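Local coordinates for uncharacterized protein (Pyrococcus furiosus DSM 3638, PDB 3WZ2) that is an archaeal homologue of the proteasome-assembly chaperones, forms a five-chain assembly, and probably acts on the proteasome as an assembly factor or activator, at residues 32-37 with 84-89; 72-75 with 80-83. One frame throughout, in Å; residues are numbered along the deposited sequence.

Contact 1. Residues 32-37 with 84-89; sequences VGHIAA and IADIFL
His34 reaches from the first turn of helix 32-43 to the end of strand 80-85. With CG anti to the backbone N, chi1 -179° carries the ring out to the turn at Ala85 and Asp86, which it meets with its ND1 and CE1 edge. A water lies 2.8 Å from ND1 of His34 and accepts the backbone N-H of Ala85, also at 2.8 Å. Imidazole suits this place because one ring offers both a polar nitrogen for the water and a polarised C-H edge. That edge meets the carboxylate, His34 CE1 lying 3.2 Å from Asp86 OD1. The oxygen sits in the plane of the ring, while the carboxylate is turned 72° against it. The other oxygen, OD2, is held in a salt bridge to Arg73, which probably keeps Asp86 charged. A leucine in place of His34 would probably leave the bridging water without its helix-side partner and set an apolar group against the carboxylate. One turn further on, Ala37 faces the strand, and its small methyl lets Ile84 lie close: Ala37 CB is 4.2 Å from Ile84 CG1. The end of that isoleucine, CD1, extends to 3.9 Å from the carbonyl O of Ala37. Apolar packing beside a water-mediated link thus joins a helix to the central sheet it covers, an arrangement found in alpha/beta folds, here within the PAC2 family region.

Contact 2. Residues 72-75 with 80-83; sequences LRFY and IIIA
The carbonyl O of Ile82 receives the backbone N-H of Tyr75 at 2.8 Å, in the carbonyl plane and nearly straight (168° at the hydrogen), and it also takes a CA-H...O contact from Phe74 CA at 3.3 Å. The return bond, from Ile82 N to Tyr75 O, is likewise 2.8 Å, but here the donor is tilted 25° from the carbonyl plane. Tyr75 O has a second, weaker visitor in the CA-H of Ile81. These paired bonds make Tyr75 and Ile82 a hydrogen-bonded antiparallel pair; next to them, Phe74 and Ala83 form a non-hydrogen-bonded one. On the face carrying Phe74, the ring meets the methyl of Ala83 obliquely, a side chain small enough to admit it: Phe74 CE1 lies 3.6 Å from Ala83 CB. Chi1 of -59°, with CG anti to the carbonyl carbon, brings CD1 and CE1 of the ring to that methyl. Separately, Phe74 CB approaches the CG2 branch of Ile81 at 4.1 Å. Phe22 of the adjoining strand 21-24 touches Phe74, Ile81 and Ala83, extending this apolar layer. On the other face, the Tyr75 side chain runs back along its own strand, where Arg73 NE donates to Tyr75 OH at 2.8 Å, the hydroxyl oxygen lying in the guanidinium plane. NH1 of the same arginine is bound by Asp86 and by Pro70 O. The chemistry implies a hairpin whose register is set by main-chain bonds, with a hydrocarbon layer on the Phe74 face and, on the Tyr75 face, apolar Ile82 beside a polar network of Arg73 and the tyrosine hydroxyl.

Overall arrangement
Both contacts are largely buried and share strand 80-85, but they bind it in different ways. Asp86 in contact 1 and Tyr75 in contact 2 are the partly exposed members; the other touching residues are buried. Contact 2 lies within the sheet, where neighbouring hairpin strands are joined by direct main-chain bonds; contact 1 crosses between layers, from that strand's end to helix 32-43, through side chains and a water. Their centres are about 11 Å apart. The salt bridge between Arg73 and Asp86 ties the arginine that donates to Tyr75 to the carboxylate beside His34. Nearby, Ile84 CD1 packs 3.6 Å from Tyr75 CE2, so the same isoleucine touches both helix and hairpin.

Contact 1. Residues 32-37 with 84-89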
loop_
_atom_site.group_PDB
_atom_site.type_symbol
_atom_site.label_atom_id
_atom_site.label_comp_id
_atom_site.label_asym_id
_atom_site.label_seq_id
_atom_site.Cartn_x
_atom_site.Cartn_y
_atom_site.Cartn_z
ATOM N N VAL B 32 -24.805 16.149 10.918
ATOM C CA VAL B 32 -26.004 16.132 11.733
ATOM C C VAL B 32 -25.747 15.369 12.997
ATOM O O VAL B 32 -26.021 15.844 14.102
ATOM C CB VAL B 32 -27.199 15.560 10.959
ATOM C CG1 VAL B 32 -28.434 15.429 11.808
ATOM C CG2 VAL B 32 -27.511 16.440 9.753
ATOM N N GLY B 33 -25.264 14.152 12.856
ATOM C CA GLY B 33 -25.034 13.312 14.037
ATOM C C GLY B 33 -23.956 13.870 14.923
ATOM O O GLY B 33 -24.060 13.796 16.158
ATOM N N HIS B 34 -22.915 14.411 14.295
ATOM C CA HIS B 34 -21.794 15.035 15.027
ATOM C C HIS B 34 -22.216 16.216 15.887
ATOM O O HIS B 34 -21.915 16.297 17.079
ATOM C CB HIS B 34 -20.757 15.487 14.016
ATOM C CG HIS B 34 -19.564 16.124 14.627
ATOM N ND1 HIS B 34 -18.530 15.389 15.171
ATOM C CD2 HIS B 34 -19.216 17.430 14.763
ATOM C CE1 HIS B 34 -17.621 16.213 15.664
ATOM N NE2 HIS B 34 -17.998 17.453 15.407
ATOM N N ILE B 35 -23.004 17.118 15.306
ATOM C CA ILE B 35 -23.540 18.232 16.095
ATOM C C ILE B 35 -24.459 17.723 17.208
ATOM O O ILE B 35 -24.378 18.140 18.364
ATOM C CB ILE B 35 -24.283 19.209 15.148
ATOM C CG1 ILE B 35 -23.271 19.858 14.204
ATOM C CG2 ILE B 35 -24.990 20.273 15.941
ATOM C CD1 ILE B 35 -23.860 20.452 12.944
ATOM N N ALA B 36 -25.370 16.824 16.861
ATOM C CA ALA B 36 -26.324 16.335 17.848
ATOM C C ALA B 36 -25.608 15.692 19.039
ATOM O O ALA B 36 -25.957 15.912 20.195
ATOM C CB ALA B 36 -27.260 15.345 17.195
ATOM N N ALA B 37 -24.619 14.861 18.758
ATOM C CA ALA B 37 -23.990 14.077 19.820
ATOM C C ALA B 37 -23.126 14.934 20.706
ATOM O O ALA B 37 -23.105 14.722 21.925
ATOM C CB ALA B 37 -23.169 12.938 19.226
ATOM N N ILE B 84 -18.151 9.950 19.930
ATOM C CA ILE B 84 -17.859 11.138 19.115
ATOM C C ILE B 84 -16.553 10.896 18.384
ATOM O O ILE B 84 -15.656 10.260 18.918
ATOM C CB ILE B 84 -17.730 12.371 20.054
ATOM C CG1 ILE B 84 -19.181 12.734 20.584
ATOM C CG2 ILE B 84 -16.982 13.524 19.376
ATOM C CD1 ILE B 84 -19.269 13.849 21.584
ATOM N N ALA B 85 -16.435 11.427 17.180
ATOM C CA ALA B 85 -15.176 11.470 16.479
ATOM C C ALA B 85 -14.950 12.832 15.841
ATOM O O ALA B 85 -15.816 13.332 15.143
ATOM C CB ALA B 85 -15.143 10.389 15.401
ATOM N N ASP B 86 -13.753 13.379 15.995
ATOM C CA ASP B 86 -13.404 14.629 15.366
ATOM C C ASP B 86 -12.635 14.501 14.053
ATOM O O ASP B 86 -12.316 15.508 13.446
ATOM C CB ASP B 86 -12.659 15.511 16.369
ATOM C CG ASP B 86 -13.610 16.106 17.435
ATOM O OD1 ASP B 86 -14.745 16.463 17.080
ATOM O OD2 ASP B 86 -13.244 16.171 18.630
ATOM N N ILE B 87 -12.415 13.281 13.576
ATOM C CA ILE B 87 -11.752 13.054 12.295
ATOM C C ILE B 87 -12.613 12.077 11.489
ATOM O O ILE B 87 -13.374 11.296 12.060
ATOM C CB ILE B 87 -10.316 12.530 12.504
ATOM C CG1 ILE B 87 -10.327 11.350 13.442
ATOM C CG2 ILE B 87 -9.479 13.611 13.171
ATOM C CD1 ILE B 87 -8.998 10.636 13.521
ATOM N N PHE B 88 -12.541 12.153 10.171
ATOM C CA PHE B 88 -13.385 11.291 9.316
ATOM C C PHE B 88 -12.411 10.248 8.823
ATOM O O PHE B 88 -11.437 10.566 8.192
ATOM C CB PHE B 88 -14.131 12.051 8.166
ATOM C CG PHE B 88 -15.051 11.158 7.288
ATOM C CD1 PHE B 88 -16.428 11.040 7.547
ATOM C CD2 PHE B 88 -14.538 10.477 6.162
ATOM C CE1 PHE B 88 -17.249 10.250 6.733
ATOM C CE2 PHE B 88 -15.355 9.683 5.359
ATOM C CZ PHE B 88 -16.708 9.561 5.648
ATOM N N LEU B 89 -12.682 9.007 9.175
ATOM C CA LEU B 89 -11.723 7.947 9.113
ATOM C C LEU B 89 -11.954 7.106 7.874
ATOM O O LEU B 89 -13.027 7.108 7.315
ATOM C CB LEU B 89 -11.851 7.085 10.364
ATOM C CG LEU B 89 -11.307 7.748 11.638
ATOM C CD1 LEU B 89 -11.435 6.823 12.807
ATOM C CD2 LEU B 89 -9.837 8.151 11.474
HETATM O O HOH W 1 -18.652 12.794 16.268
#

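Contact 2. Residues 72-75 with 80-83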
loop_
_atom_site.group_PDB
_atom_site.type_symbol
_atom_site.label_atom_id
_atom_site.label_comp_id
_atom_site.label_asym_id
_atom_site.label_seq_id
_atom_site.Cartn_x
_atom_site.Cartn_y
_atom_site.Cartn_z
ATOM N N LEU B 72 -11.100 10.391 19.152
ATOM C CA LEU B 72 -12.242 9.469 19.157
ATOM C C LEU B 72 -12.548 9.079 20.577
ATOM O O LEU B 72 -11.747 8.421 21.221
ATOM C CB LEU B 72 -11.935 8.215 18.344
ATOM C CG LEU B 72 -12.332 8.297 16.892
ATOM C CD1 LEU B 72 -11.466 9.287 16.127
ATOM C CD2 LEU B 72 -12.237 6.921 16.257
ATOM N N ARG B 73 -13.647 9.579 21.099
ATOM C CA ARG B 73 -13.869 9.510 22.521
ATOM C C ARG B 73 -15.306 9.092 22.838
ATOM O O ARG B 73 -16.193 9.190 21.996
ATOM C CB ARG B 73 -13.486 10.816 23.263
ATOM C CG ARG B 73 -13.887 12.069 22.577
ATOM C CD ARG B 73 -13.278 13.328 23.202
ATOM N NE ARG B 73 -14.014 14.444 22.640
ATOM C CZ ARG B 73 -13.819 14.922 21.437
ATOM N NH1 ARG B 73 -12.862 14.421 20.657
ATOM N NH2 ARG B 73 -14.535 15.948 21.022
ATOM N N PHE B 74 -15.480 8.612 24.061
ATOM C CA PHE B 74 -16.769 8.207 24.609
ATOM C C PHE B 74 -17.059 9.016 25.848
ATOM O O PHE B 74 -16.207 9.136 26.736
ATOM C CB PHE B 74 -16.743 6.730 24.976
ATOM C CG PHE B 74 -16.435 5.843 23.808
ATOM C CD1 PHE B 74 -17.406 5.547 22.882
ATOM C CD2 PHE B 74 -15.156 5.327 23.626
ATOM C CE1 PHE B 74 -17.122 4.742 21.795
ATOM C CE2 PHE B 74 -14.870 4.516 22.532
ATOM C CZ PHE B 74 -15.857 4.240 21.604
ATOM N N TYR B 75 -18.265 9.584 25.895
ATOM C CA TYR B 75 -18.763 10.278 27.056
ATOM C C TYR B 75 -19.830 9.454 27.712
ATOM O O TYR B 75 -20.505 8.654 27.057
ATOM C CB TYR B 75 -19.333 11.626 26.641
ATOM C CG TYR B 75 -18.302 12.613 26.161
ATOM C CD1 TYR B 75 -17.589 13.393 27.067
ATOM C CD2 TYR B 75 -18.033 12.760 24.831
ATOM C CE1 TYR B 75 -16.635 14.295 26.654
ATOM C CE2 TYR B 75 -17.075 13.670 24.392
ATOM C CZ TYR B 75 -16.379 14.424 25.318
ATOM O OH TYR B 75 -15.450 15.313 24.871
ATOM N N ILE B 80 -25.932 5.904 29.947
ATOM C CA ILE B 80 -25.817 6.406 28.596
ATOM C C ILE B 80 -24.360 6.621 28.205
ATOM O O ILE B 80 -23.579 7.186 28.982
ATOM C CB ILE B 80 -26.596 7.713 28.402
ATOM C CG1 ILE B 80 -28.062 7.447 28.750
ATOM C CG2 ILE B 80 -26.470 8.188 26.961
ATOM C CD1 ILE B 80 -28.937 8.651 28.726
ATOM N N ILE B 81 -24.005 6.166 27.005
ATOM C CA ILE B 81 -22.703 6.417 26.403
ATOM C C ILE B 81 -22.925 7.124 25.083
ATOM O O ILE B 81 -23.793 6.727 24.303
ATOM C CB ILE B 81 -21.948 5.119 26.136
ATOM C CG1 ILE B 81 -21.762 4.318 27.440
ATOM C CG2 ILE B 81 -20.612 5.401 25.475
ATOM C CD1 ILE B 81 -21.190 2.943 27.238
ATOM N N ILE B 82 -22.139 8.173 24.838
ATOM C CA ILE B 82 -22.128 8.866 23.548
ATOM C C ILE B 82 -20.764 8.769 22.915
ATOM O O ILE B 82 -19.765 9.064 23.567
ATOM C CB ILE B 82 -22.507 10.332 23.722
ATOM C CG1 ILE B 82 -23.937 10.380 24.250
ATOM C CG2 ILE B 82 -22.417 11.083 22.411
ATOM C CD1 ILE B 82 -24.472 11.760 24.423
ATOM N N ALA B 83 -20.718 8.359 21.650
ATOM C CA ALA B 83 -19.478 8.191 20.915
ATOM C C ALA B 83 -19.317 9.304 19.907
ATOM O O ALA B 83 -20.209 9.502 19.060
ATOM C CB ALA B 83 -19.497 6.848 20.197
#